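Local structure of putative glucosidase lplD, ALPHA-GALACTURONIDASE (Bacillus subtilis, 3FEF) at residues Met23-Ile28 against Lys322-Glu327; Ile28-Ser33 against Asn58-Tyr63; Val79-Leu84 against Ser140-Tyr145; Ala333-Leu338 against Ala366-Asn371. The protein hydrolyses alpha-1,4-linked galacturonides such as di-galacturonate, releasing alpha-D-galacturonate with the help of NAD(+) and a manganese ion. All blocks are in the same frame, centred on the assembly; numbering follows the deposited sequence.

Contact 1: Met23-Ile28 against Lys322-Glu327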
loop_
_atom_site.group_PDB
_atom_site.type_symbol
_atom_site.label_atom_id
_atom_site.label_comp_id
_atom_site.label_asym_id
_atom_site.label_seq_id
_atom_site.Cartn_x
_atom_site.Cartn_y
_atom_site.Cartn_z
HETATM N N MSE A 23 2.048 1.370 42.059
HETATM C CA MSE A 23 1.396 1.341 43.372
HETATM C C MSE A 23 1.080 2.740 43.895
HETATM O O MSE A 23 -0.035 3.012 44.342
HETATM C CB MSE A 23 2.257 0.586 44.380
HETATM C CG MSE A 23 2.336 -0.887 44.091
HETATM SE SE MSE A 23 3.584 -1.829 45.270
HETATM C CE MSE A 23 3.932 -3.324 44.072
ATOM N N SER A 24 2.068 3.624 43.834
ATOM C CA SER A 24 1.852 5.017 44.211
ATOM C C SER A 24 0.677 5.621 43.473
ATOM O O SER A 24 -0.189 6.248 44.080
ATOM C CB SER A 24 3.109 5.845 43.980
ATOM O OG SER A 24 4.127 5.396 44.863
ATOM N N ASP A 25 0.622 5.410 42.162
ATOM C CA ASP A 25 -0.445 6.011 41.373
ATOM C C ASP A 25 -1.789 5.389 41.707
ATOM O O ASP A 25 -2.802 6.083 41.809
ATOM C CB ASP A 25 -0.120 5.969 39.876
ATOM C CG ASP A 25 0.932 6.987 39.503
ATOM O OD1 ASP A 25 1.047 7.981 40.246
ATOM O OD2 ASP A 25 1.665 6.797 38.511
ATOM N N LEU A 26 -1.799 4.081 41.916
ATOM C CA LEU A 26 -3.044 3.418 42.288
ATOM C C LEU A 26 -3.539 3.912 43.633
ATOM O O LEU A 26 -4.743 4.056 43.857
ATOM C CB LEU A 26 -2.872 1.898 42.339
ATOM C CG LEU A 26 -2.744 1.197 40.989
ATOM C CD1 LEU A 26 -2.508 -0.301 41.228
ATOM C CD2 LEU A 26 -4.000 1.422 40.170
ATOM N N SER A 27 -2.615 4.171 44.539
ATOM C CA SER A 27 -3.031 4.442 45.904
ATOM C C SER A 27 -3.763 5.774 46.003
ATOM O O SER A 27 -4.568 5.963 46.899
ATOM C CB SER A 27 -1.837 4.386 46.860
ATOM O OG SER A 27 -1.029 5.540 46.709
ATOM N N ILE A 28 -3.500 6.691 45.078
ATOM C CA ILE A 28 -4.170 7.997 45.117
ATOM C C ILE A 28 -5.323 8.205 44.124
ATOM O O ILE A 28 -5.983 9.236 44.165
ATOM C CB ILE A 28 -3.183 9.172 44.948
ATOM C CG1 ILE A 28 -2.360 9.010 43.664
ATOM C CG2 ILE A 28 -2.281 9.282 46.166
ATOM C CD1 ILE A 28 -1.289 10.065 43.516
ATOM N N LYS A 322 2.089 9.445 46.376
ATOM C CA LYS A 322 2.463 10.606 45.581
ATOM C C LYS A 322 2.505 10.244 44.089
ATOM O O LYS A 322 3.005 9.192 43.722
ATOM C CB LYS A 322 3.833 11.112 46.032
ATOM C CG LYS A 322 4.149 12.526 45.588
ATOM C CD LYS A 322 5.477 12.988 46.162
ATOM C CE LYS A 322 5.648 14.505 46.055
ATOM N NZ LYS A 322 6.274 14.934 44.777
ATOM N N ALA A 323 1.976 11.117 43.237
ATOM C CA ALA A 323 1.936 10.856 41.799
ATOM C C ALA A 323 3.336 10.576 41.242
ATOM O O ALA A 323 4.274 11.322 41.507
ATOM C CB ALA A 323 1.284 12.033 41.062
ATOM N N SER A 324 3.472 9.496 40.478
ATOM C CA SER A 324 4.776 9.080 39.946
ATOM C C SER A 324 5.258 9.923 38.765
ATOM O O SER A 324 6.449 9.957 38.462
ATOM C CB SER A 324 4.731 7.612 39.513
ATOM O OG SER A 324 3.919 7.471 38.354
ATOM N N GLY A 325 4.340 10.590 38.080
ATOM C CA GLY A 325 4.693 11.225 36.819
ATOM C C GLY A 325 4.436 10.302 35.636
ATOM O O GLY A 325 4.527 10.722 34.489
ATOM N N GLU A 326 4.104 9.043 35.909
ATOM C CA GLU A 326 3.815 8.076 34.833
ATOM C C GLU A 326 2.357 8.177 34.403
ATOM O O GLU A 326 1.554 8.735 35.126
ATOM C CB GLU A 326 4.138 6.651 35.291
ATOM C CG GLU A 326 5.602 6.455 35.665
ATOM C CD GLU A 326 6.566 6.858 34.543
ATOM O OE1 GLU A 326 6.122 7.008 33.382
ATOM O OE2 GLU A 326 7.775 7.025 34.827
ATOM N N GLU A 327 2.014 7.631 33.240
ATOM C CA GLU A 327 0.624 7.657 32.753
ATOM C C GLU A 327 -0.083 6.291 32.839
ATOM O O GLU A 327 -1.275 6.166 32.514
ATOM C CB GLU A 327 0.553 8.203 31.319
ATOM C CG GLU A 327 1.057 9.640 31.156
ATOM C CD GLU A 327 0.002 10.711 31.477
ATOM O OE1 GLU A 327 -1.038 10.393 32.091
ATOM O OE2 GLU A 327 0.219 11.889 31.108
#
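Asp25 reaches out of helix 18-28 and grips the loop 322-327 with both carboxylate oxygens. Its CB leaves the helix with CG anti to the carbonyl carbon (chi1 -74°), which brings the carboxylate up to Ser324. OD1 takes the backbone N-H of Ser324 on its syn lone pair, an almost straight bond of 2.9 Å between Ser324 N and Asp25 OD1 (167°), and also rests near Ala323 CA. OD2 receives the hydroxyl: Ser324 OG to Asp25 OD2 measures a very short 2.4 Å, with OG approaching from above the carboxylate plane. Ser324 OG in turn accepts the N-H of Glu326 at 2.9 Å between Glu326 N and Ser324 OG, an ST turn that ties carboxylate, hydroxyl and loop backbone into one chain of bonds. One helical turn on, Ile28 lays CD1 on the backbone, 3.4 Å from Ala323 N. Ser24 touches Lys322 O through CB and bonds Ala320 O through OG. The loop thus runs along helix 18-28, the first helix of the Rossmann domain, which probably binds NAD(+), on its way from helix 295-314 to helix 328-335, while Met23 and Leu26 pack against strand 61-66.

Contact 2: Ile28-Ser33 against Asn58-Tyr63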
loop_
_atom_site.group_PDB
_atom_site.type_symbol
_atom_site.label_atom_id
_atom_site.label_comp_id
_atom_site.label_asym_id
_atom_site.label_seq_id
_atom_site.Cartn_x
_atom_site.Cartn_y
_atom_site.Cartn_z
ATOM N N ILE A 28 -3.500 6.691 45.078
ATOM C CA ILE A 28 -4.170 7.997 45.117
ATOM C C ILE A 28 -5.323 8.205 44.124
ATOM O O ILE A 28 -5.983 9.236 44.165
ATOM C CB ILE A 28 -3.183 9.172 44.948
ATOM C CG1 ILE A 28 -2.360 9.010 43.664
ATOM C CG2 ILE A 28 -2.281 9.282 46.166
ATOM C CD1 ILE A 28 -1.289 10.065 43.516
ATOM N N ASP A 29 -5.561 7.253 43.225
ATOM C CA ASP A 29 -6.687 7.401 42.303
ATOM C C ASP A 29 -7.972 6.931 42.971
ATOM O O ASP A 29 -8.055 5.804 43.439
ATOM C CB ASP A 29 -6.448 6.651 40.991
ATOM C CG ASP A 29 -7.157 7.307 39.817
ATOM O OD1 ASP A 29 -8.404 7.269 39.764
ATOM O OD2 ASP A 29 -6.467 7.884 38.953
ATOM N N GLU A 30 -8.972 7.801 43.035
ATOM C CA GLU A 30 -10.216 7.452 43.713
ATOM C C GLU A 30 -11.267 6.938 42.724
ATOM O O GLU A 30 -12.350 6.505 43.111
ATOM C CB GLU A 30 -10.731 8.649 44.523
ATOM C CG GLU A 30 -9.627 9.333 45.344
ATOM C CD GLU A 30 -10.140 10.013 46.610
ATOM O OE1 GLU A 30 -11.341 9.883 46.930
ATOM O OE2 GLU A 30 -9.331 10.675 47.296
ATOM N N ARG A 31 -10.916 6.957 41.446
ATOM C CA ARG A 31 -11.801 6.486 40.388
ATOM C C ARG A 31 -11.980 4.966 40.370
ATOM O O ARG A 31 -12.964 4.470 39.843
ATOM C CB ARG A 31 -11.281 6.962 39.028
ATOM C CG ARG A 31 -11.424 8.475 38.754
ATOM C CD ARG A 31 -10.893 8.822 37.337
ATOM N NE ARG A 31 -9.440 8.680 37.234
ATOM C CZ ARG A 31 -8.716 8.984 36.161
ATOM N NH1 ARG A 31 -9.296 9.452 35.062
ATOM N NH2 ARG A 31 -7.398 8.818 36.190
HETATM N N MSE A 32 -11.045 4.220 40.952
HETATM C CA MSE A 32 -11.032 2.771 40.761
HETATM C C MSE A 32 -10.675 1.975 42.002
HETATM O O MSE A 32 -10.064 2.486 42.931
HETATM C CB MSE A 32 -10.006 2.391 39.688
HETATM C CG MSE A 32 -10.256 2.936 38.298
HETATM SE SE MSE A 32 -8.719 2.518 37.138
HETATM C CE MSE A 32 -7.333 3.597 37.971
ATOM N N SER A 33 -11.016 0.694 41.983
ATOM C CA SER A 33 -10.524 -0.216 42.998
ATOM C C SER A 33 -10.657 -1.648 42.522
ATOM O O SER A 33 -11.456 -1.937 41.630
ATOM C CB SER A 33 -11.286 -0.013 44.314
ATOM O OG SER A 33 -12.500 -0.734 44.288
ATOM N N ASN A 58 -5.929 3.486 50.662
ATOM C CA ASN A 58 -7.161 3.344 51.440
ATOM C C ASN A 58 -7.601 1.913 51.694
ATOM O O ASN A 58 -8.652 1.698 52.292
ATOM C CB ASN A 58 -8.322 4.052 50.727
ATOM C CG ASN A 58 -7.874 5.258 49.910
ATOM O OD1 ASN A 58 -8.661 5.822 49.147
ATOM N ND2 ASN A 58 -6.611 5.658 50.066
ATOM N N GLY A 59 -6.820 0.937 51.241
ATOM C CA GLY A 59 -7.339 -0.419 51.097
ATOM C C GLY A 59 -8.063 -0.468 49.760
ATOM O O GLY A 59 -8.803 -1.398 49.459
ATOM N N ARG A 60 -7.844 0.569 48.963
ATOM C CA ARG A 60 -8.403 0.675 47.632
ATOM C C ARG A 60 -8.037 -0.562 46.796
ATOM O O ARG A 60 -8.882 -1.148 46.108
ATOM C CB ARG A 60 -7.847 1.949 46.986
ATOM C CG ARG A 60 -8.292 2.226 45.554
ATOM C CD ARG A 60 -7.690 3.547 45.050
ATOM N NE ARG A 60 -8.200 4.713 45.774
ATOM C CZ ARG A 60 -9.465 4.861 46.166
ATOM N NH1 ARG A 60 -10.364 3.928 45.894
ATOM N NH2 ARG A 60 -9.837 5.953 46.815
ATOM N N TRP A 61 -6.772 -0.961 46.863
ATOM C CA TRP A 61 -6.310 -2.104 46.102
ATOM C C TRP A 61 -5.732 -3.228 46.966
ATOM O O TRP A 61 -4.892 -2.996 47.809
ATOM C CB TRP A 61 -5.309 -1.653 45.035
ATOM C CG TRP A 61 -5.958 -0.804 43.970
ATOM C CD1 TRP A 61 -6.201 0.541 44.020
ATOM C CD2 TRP A 61 -6.462 -1.256 42.711
ATOM N NE1 TRP A 61 -6.823 0.953 42.864
ATOM C CE2 TRP A 61 -6.988 -0.131 42.042
ATOM C CE3 TRP A 61 -6.506 -2.504 42.073
ATOM C CZ2 TRP A 61 -7.552 -0.217 40.773
ATOM C CZ3 TRP A 61 -7.059 -2.587 40.822
ATOM C CH2 TRP A 61 -7.579 -1.452 40.181
ATOM N N ARG A 62 -6.194 -4.449 46.733
ATOM C CA ARG A 62 -5.663 -5.608 47.420
ATOM C C ARG A 62 -4.627 -6.310 46.542
ATOM O O ARG A 62 -4.899 -6.665 45.390
ATOM C CB ARG A 62 -6.789 -6.567 47.813
ATOM C CG ARG A 62 -6.323 -7.983 48.192
ATOM C CD ARG A 62 -7.062 -8.474 49.430
ATOM N NE ARG A 62 -7.810 -9.717 49.219
ATOM C CZ ARG A 62 -8.559 -10.308 50.159
ATOM N NH1 ARG A 62 -8.661 -9.765 51.373
ATOM N NH2 ARG A 62 -9.211 -11.442 49.894
ATOM N N TYR A 63 -3.435 -6.489 47.092
ATOM C CA TYR A 63 -2.348 -7.120 46.377
ATOM C C TYR A 63 -2.195 -8.559 46.825
ATOM O O TYR A 63 -2.360 -8.856 47.993
ATOM C CB TYR A 63 -1.055 -6.367 46.652
ATOM C CG TYR A 63 -1.040 -4.995 46.037
ATOM C CD1 TYR A 63 -1.654 -3.915 46.676
ATOM C CD2 TYR A 63 -0.435 -4.777 44.801
ATOM C CE1 TYR A 63 -1.640 -2.659 46.110
ATOM C CE2 TYR A 63 -0.425 -3.516 44.226
ATOM C CZ TYR A 63 -1.028 -2.471 44.884
ATOM O OH TYR A 63 -1.008 -1.228 44.312
#
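Arg60 fills the tight half of this contact, its aliphatic chain lying against the backbone of 28-33. CG stands anti to the backbone N and the chain bends at chi3 (-66°), so the guanidinium turns back against the backbone of Asp29 and Glu30. Asp29 O and Glu30 CA lie over one face of that group, Glu30 CA 3.5 Å from Arg60 NH2. Although Asp29 O is close to NE, its position over the plane makes no hydrogen bond; the polar link is a weak, bent one, 3.3 Å from Arg60 NH1 to Met32 O. Next to it Trp61 turns its indole to the backbone, and Ser33 CA sits over the five-membered ring in a CH-pi contact, 4.0 Å from Ser33 CA to the ring centroid. Met32 CB touches the benzene part, 3.7 Å from Trp61 CZ2.

The outer side is looser. Glu30 crosses Arg60 at about a right angle, and Glu30 OE1 stays 4.2 Å from Arg60 NH2, beyond a salt bridge. Separately, against helix 328-335, Arg31 NE and NH2 take OD1 and OD2 of Asp29 on their syn lone pairs, both oxygens near the guanidinium plane, in a side-on salt bridge; Arg31 N uses the anti lone pair of OD1 in an Asx turn. The contact lies at the edge of the parallel Rossmann sheet, in the region that probably binds NAD(+), where helix 43-53 joins paired strands 34-39 and 61-66; Trp61 packs on Leu26 and Val36, and Met32 on Val329 of helix 328-335.

Contact 3: Val79-Leu84 against Ser140-Tyr145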
loop_
_atom_site.group_PDB
_atom_site.type_symbol
_atom_site.label_atom_id
_atom_site.label_comp_id
_atom_site.label_asym_id
_atom_site.label_seq_id
_atom_site.Cartn_x
_atom_site.Cartn_y
_atom_site.Cartn_z
ATOM N N VAL A 79 -3.112 -6.187 31.913
ATOM C CA VAL A 79 -1.842 -6.910 32.114
ATOM C C VAL A 79 -0.684 -5.941 31.930
ATOM O O VAL A 79 -0.520 -5.328 30.867
ATOM C CB VAL A 79 -1.677 -8.129 31.153
ATOM C CG1 VAL A 79 -0.413 -8.895 31.474
ATOM C CG2 VAL A 79 -2.872 -9.070 31.274
ATOM N N ILE A 80 0.105 -5.780 32.985
ATOM C CA ILE A 80 1.270 -4.934 32.941
ATOM C C ILE A 80 2.490 -5.834 32.927
ATOM O O ILE A 80 2.558 -6.821 33.672
ATOM C CB ILE A 80 1.322 -4.048 34.185
ATOM C CG1 ILE A 80 0.066 -3.170 34.244
ATOM C CG2 ILE A 80 2.626 -3.234 34.225
ATOM C CD1 ILE A 80 -0.034 -2.418 35.518
ATOM N N ILE A 81 3.449 -5.503 32.066
ATOM C CA ILE A 81 4.672 -6.281 31.966
ATOM C C ILE A 81 5.880 -5.390 32.172
ATOM O O ILE A 81 6.117 -4.429 31.417
ATOM C CB ILE A 81 4.827 -6.970 30.594
ATOM C CG1 ILE A 81 3.536 -7.697 30.216
ATOM C CG2 ILE A 81 6.042 -7.916 30.617
ATOM C CD1 ILE A 81 3.512 -8.176 28.747
ATOM N N SER A 82 6.646 -5.732 33.195
ATOM C CA SER A 82 7.860 -5.032 33.495
ATOM C C SER A 82 8.878 -6.006 34.058
ATOM O O SER A 82 9.032 -6.114 35.276
ATOM C CB SER A 82 7.562 -3.962 34.532
ATOM O OG SER A 82 8.750 -3.571 35.149
ATOM N N ILE A 83 9.548 -6.739 33.179
ATOM C CA ILE A 83 10.533 -7.727 33.601
ATOM C C ILE A 83 11.905 -7.392 33.060
ATOM O O ILE A 83 12.058 -6.544 32.175
ATOM C CB ILE A 83 10.201 -9.127 33.084
ATOM C CG1 ILE A 83 10.156 -9.121 31.559
ATOM C CG2 ILE A 83 8.889 -9.652 33.692
ATOM C CD1 ILE A 83 9.875 -10.462 30.985
ATOM N N LEU A 84 12.902 -8.077 33.602
ATOM C CA LEU A 84 14.260 -8.000 33.098
ATOM C C LEU A 84 14.517 -9.292 32.336
ATOM O O LEU A 84 14.402 -10.380 32.902
ATOM C CB LEU A 84 15.251 -7.869 34.255
ATOM C CG LEU A 84 16.723 -7.972 33.847
ATOM C CD1 LEU A 84 17.169 -6.739 33.044
ATOM C CD2 LEU A 84 17.610 -8.189 35.075
ATOM N N SER A 140 -7.952 -8.803 27.651
ATOM C CA SER A 140 -7.362 -7.755 28.483
ATOM C C SER A 140 -6.548 -6.773 27.644
ATOM O O SER A 140 -6.095 -7.106 26.538
ATOM C CB SER A 140 -6.458 -8.377 29.535
ATOM O OG SER A 140 -5.529 -9.254 28.908
ATOM N N TRP A 141 -6.361 -5.561 28.166
ATOM C CA TRP A 141 -5.355 -4.660 27.617
ATOM C C TRP A 141 -4.013 -4.933 28.273
ATOM O O TRP A 141 -3.938 -5.142 29.479
ATOM C CB TRP A 141 -5.775 -3.191 27.770
ATOM C CG TRP A 141 -6.716 -2.823 26.711
ATOM C CD1 TRP A 141 -8.109 -2.874 26.757
ATOM C CD2 TRP A 141 -6.371 -2.401 25.394
ATOM N NE1 TRP A 141 -8.616 -2.493 25.542
ATOM C CE2 TRP A 141 -7.575 -2.194 24.691
ATOM C CE3 TRP A 141 -5.152 -2.158 24.743
ATOM C CZ2 TRP A 141 -7.597 -1.753 23.366
ATOM C CZ3 TRP A 141 -5.176 -1.741 23.430
ATOM C CH2 TRP A 141 -6.394 -1.541 22.754
ATOM N N VAL A 142 -2.960 -4.944 27.464
ATOM C CA VAL A 142 -1.602 -5.277 27.907
ATOM C C VAL A 142 -0.742 -4.017 27.813
ATOM O O VAL A 142 -0.669 -3.398 26.763
ATOM C CB VAL A 142 -0.987 -6.357 26.979
ATOM C CG1 VAL A 142 0.373 -6.795 27.485
ATOM C CG2 VAL A 142 -1.924 -7.557 26.870
ATOM N N ILE A 143 -0.130 -3.601 28.914
ATOM C CA ILE A 143 0.799 -2.489 28.846
ATOM C C ILE A 143 2.211 -2.977 29.096
ATOM O O ILE A 143 2.533 -3.391 30.185
ATOM C CB ILE A 143 0.451 -1.372 29.862
ATOM C CG1 ILE A 143 -1.033 -1.000 29.766
ATOM C CG2 ILE A 143 1.369 -0.148 29.645
ATOM C CD1 ILE A 143 -1.446 0.051 30.803
ATOM N N ASN A 144 3.060 -2.915 28.079
ATOM C CA ASN A 144 4.444 -3.333 28.232
ATOM C C ASN A 144 5.384 -2.171 28.567
ATOM O O ASN A 144 5.369 -1.125 27.918
ATOM C CB ASN A 144 4.921 -4.055 26.963
ATOM C CG ASN A 144 6.366 -4.508 27.058
ATOM O OD1 ASN A 144 6.801 -5.027 28.085
ATOM N ND2 ASN A 144 7.121 -4.306 25.990
ATOM N N TYR A 145 6.222 -2.384 29.572
ATOM C CA TYR A 145 7.199 -1.420 30.011
ATOM C C TYR A 145 8.618 -1.930 29.772
ATOM O O TYR A 145 9.585 -1.194 29.984
ATOM C CB TYR A 145 7.053 -1.174 31.512
ATOM C CG TYR A 145 5.889 -0.316 31.888
ATOM C CD1 TYR A 145 5.884 1.047 31.587
ATOM C CD2 TYR A 145 4.802 -0.846 32.559
ATOM C CE1 TYR A 145 4.823 1.850 31.933
ATOM C CE2 TYR A 145 3.731 -0.054 32.916
ATOM C CZ TYR A 145 3.745 1.297 32.588
ATOM O OH TYR A 145 2.697 2.097 32.948
#
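Four backbone hydrogen bonds join strands 78-81 and 141-144 in parallel. Val79 N gives to Trp141 O, Ile143 N to Val79 O, Ile81 N to Ile143 O, and Tyr145 N, just past the end of strand 141-144, to Ile81 O. The shortest, from Ile143 N to Val79 O, measures 2.6 Å. CA-H...O contacts from Val142 to Val79 O and from Ile80 to Ile143 O add to the ladder. Apolar contacts sort by face. With Val79, Val142 and Asn144 on one face, Ile81 extends CD1 obliquely across to Val142, 3.7 Å from Ile81 CD1 to Val142 CG1, beneath helix 112-136. Ile80 occupies the other face and runs alongside Tyr145, its CG2 in the plane of the ring at the edge, 3.6 Å from Tyr145 CE2. The polar end of Asn144 is held beyond the strand, OD1 by Thr146 N and ND2 by Thr153 OG1. Tyr145 also stacks on Trp18. Strands 78-81 and 141-144 are linked by a beta-alpha-beta crossover containing helices 88-96 and 112-136, and stand fourth and fifth in chain order in the six-stranded parallel sheet, whose 3-2-1-4-5-6 order is that of the classical Rossmann fold.

Contact 4: Ala333-Leu338 against Ala366-Asn371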
loop_
_atom_site.group_PDB
_atom_site.type_symbol
_atom_site.label_atom_id
_atom_site.label_comp_id
_atom_site.label_asym_id
_atom_site.label_seq_id
_atom_site.Cartn_x
_atom_site.Cartn_y
_atom_site.Cartn_z
ATOM N N ALA A 333 -7.328 3.907 33.598
ATOM C CA ALA A 333 -8.625 4.571 33.798
ATOM C C ALA A 333 -9.309 4.888 32.456
ATOM O O ALA A 333 -10.513 4.706 32.303
ATOM C CB ALA A 333 -8.469 5.838 34.629
ATOM N N ALA A 334 -8.537 5.368 31.484
ATOM C CA ALA A 334 -9.127 5.730 30.195
ATOM C C ALA A 334 -9.634 4.454 29.515
ATOM O O ALA A 334 -10.687 4.441 28.884
ATOM C CB ALA A 334 -8.106 6.432 29.321
ATOM N N LEU A 335 -8.887 3.370 29.658
ATOM C CA LEU A 335 -9.284 2.122 29.021
ATOM C C LEU A 335 -10.565 1.591 29.623
ATOM O O LEU A 335 -11.306 0.882 28.960
ATOM C CB LEU A 335 -8.158 1.088 29.089
ATOM C CG LEU A 335 -7.035 1.384 28.085
ATOM C CD1 LEU A 335 -5.842 0.496 28.346
ATOM C CD2 LEU A 335 -7.543 1.198 26.654
ATOM N N LEU A 336 -10.839 1.957 30.871
ATOM C CA LEU A 336 -12.072 1.517 31.543
ATOM C C LEU A 336 -13.238 2.471 31.321
ATOM O O LEU A 336 -14.361 2.226 31.780
ATOM C CB LEU A 336 -11.828 1.323 33.040
ATOM C CG LEU A 336 -10.812 0.208 33.327
ATOM C CD1 LEU A 336 -10.209 0.341 34.703
ATOM C CD2 LEU A 336 -11.457 -1.153 33.143
ATOM N N GLY A 337 -12.981 3.555 30.598
ATOM C CA GLY A 337 -14.036 4.511 30.302
ATOM C C GLY A 337 -14.156 5.595 31.354
ATOM O O GLY A 337 -15.085 6.384 31.315
ATOM N N LEU A 338 -13.196 5.669 32.272
ATOM C CA LEU A 338 -13.284 6.627 33.380
ATOM C C LEU A 338 -12.640 7.954 33.050
ATOM O O LEU A 338 -12.446 8.791 33.926
ATOM C CB LEU A 338 -12.644 6.051 34.643
ATOM C CG LEU A 338 -13.238 4.693 35.041
ATOM C CD1 LEU A 338 -12.450 4.078 36.169
ATOM C CD2 LEU A 338 -14.703 4.835 35.415
ATOM N N ALA A 366 -1.778 8.663 20.763
ATOM C CA ALA A 366 -2.912 7.806 20.513
ATOM C C ALA A 366 -4.069 8.297 21.374
ATOM O O ALA A 366 -3.863 8.862 22.446
ATOM C CB ALA A 366 -2.569 6.367 20.830
ATOM N N PHE A 367 -5.281 8.126 20.859
ATOM C CA PHE A 367 -6.500 8.529 21.540
ATOM C C PHE A 367 -6.944 7.307 22.311
ATOM O O PHE A 367 -7.063 6.217 21.746
ATOM C CB PHE A 367 -7.594 8.910 20.529
ATOM C CG PHE A 367 -8.938 9.230 21.176
ATOM C CD1 PHE A 367 -9.032 10.202 22.163
ATOM C CD2 PHE A 367 -10.097 8.577 20.782
ATOM C CE1 PHE A 367 -10.265 10.517 22.767
ATOM C CE2 PHE A 367 -11.334 8.880 21.387
ATOM C CZ PHE A 367 -11.412 9.853 22.381
ATOM N N ILE A 368 -7.161 7.470 23.601
ATOM C CA ILE A 368 -7.464 6.321 24.406
ATOM C C ILE A 368 -8.771 6.567 25.087
ATOM O O ILE A 368 -8.985 7.609 25.691
ATOM C CB ILE A 368 -6.360 6.028 25.441
ATOM C CG1 ILE A 368 -4.991 5.983 24.750
ATOM C CG2 ILE A 368 -6.653 4.723 26.161
ATOM C CD1 ILE A 368 -3.847 5.636 25.684
ATOM N N THR A 369 -9.667 5.607 24.961
ATOM C CA THR A 369 -10.950 5.716 25.621
ATOM C C THR A 369 -11.433 4.297 25.925
ATOM O O THR A 369 -10.642 3.356 25.847
ATOM C CB THR A 369 -11.934 6.559 24.783
ATOM O OG1 THR A 369 -13.128 6.787 25.531
ATOM C CG2 THR A 369 -12.273 5.883 23.468
ATOM N N ARG A 370 -12.691 4.129 26.314
ATOM C CA ARG A 370 -13.095 2.816 26.819
ATOM C C ARG A 370 -12.666 1.708 25.862
ATOM O O ARG A 370 -13.129 1.662 24.741
ATOM C CB ARG A 370 -14.609 2.735 27.083
ATOM C CG ARG A 370 -14.998 1.459 27.827
ATOM C CD ARG A 370 -16.493 1.187 27.726
ATOM N NE ARG A 370 -16.816 -0.086 28.343
ATOM C CZ ARG A 370 -16.714 -1.255 27.713
ATOM N NH1 ARG A 370 -16.325 -1.302 26.443
ATOM N NH2 ARG A 370 -17.001 -2.375 28.349
ATOM N N ASN A 371 -11.782 0.817 26.301
ATOM C CA ASN A 371 -11.437 -0.355 25.503
ATOM C C ASN A 371 -10.966 0.020 24.090
ATOM O O ASN A 371 -11.229 -0.726 23.148
ATOM C CB ASN A 371 -12.642 -1.312 25.393
ATOM C CG ASN A 371 -12.264 -2.691 24.819
ATOM O OD1 ASN A 371 -11.228 -3.256 25.157
ATOM N ND2 ASN A 371 -13.122 -3.238 23.969
#
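The flat ends of Arg370 and Asn371 both find their bonds beyond segment 333-338: the guanidinium NE goes to His217 O of the second subunit, and the amide OD1 of Asn371 receives Trp141 NE1 and Lys164 NZ. The flat group that the other segment meets is the peptide carbonyl of Leu335, off its C=O axis. Asn371 N lies in its plane on a lone pair, 2.7 Å from Leu335 O (153° at the hydrogen), and Arg370 CA adds a CA-H...O contact, 3.4 Å from the same Leu335 O. This oxygen is used by the two-residue turn, Arg370 and Asn371, of the beta hairpin 361-369/372-375 in the three-stranded antiparallel sheet.

The helix stops here in a Schellman motif. Gly337 has positive phi (90°), Leu338 N returns to Ala333 O at 2.9 Å and Gly337 N to Ala334 O at 3.0 Å. Arg370 lies along this terminus, its CB 3.7 Å from Gly337 CA, and its chain, extended from CG to NE, carries the guanidinium on to the subunit interface. Ile368 points toward the helix and sets CG2 against two residues: the Leu335 side chain crosses it obliquely, with Leu335 CD2 3.7 Å from Ile368 CG2, and Ala334 CB stands 3.9 Å from Ile368 CG2. Val373 of strand 372-375 packs against both Leu335 and Ile368, and Phe367 rests on Ile376 of the second subunit.

In the fold
Contacts 2 and 3 lie on the same Rossmann sheet, their centres about 19 Å apart, whereas contact 1 ties that domain to the C-terminal one and contact 4 lies within the latter. Contacts 1 and 2 share Ile28 and touch again where Met23 CG approaches Tyr63 OH at 3.4 Å. Contact 4 touches both contact 2 and contact 3: Leu338 CD1 is 3.3 Å from Met32 CG of contact 2, and Leu335 CD1 is 3.7 Å from Trp141 CB of contact 3. Toward the active site, the side chain of Glu326 comes within about 3 Å of that of His170, the probable proton donor, and that of Tyr145 within about 8 Å of the bound magnesium ion.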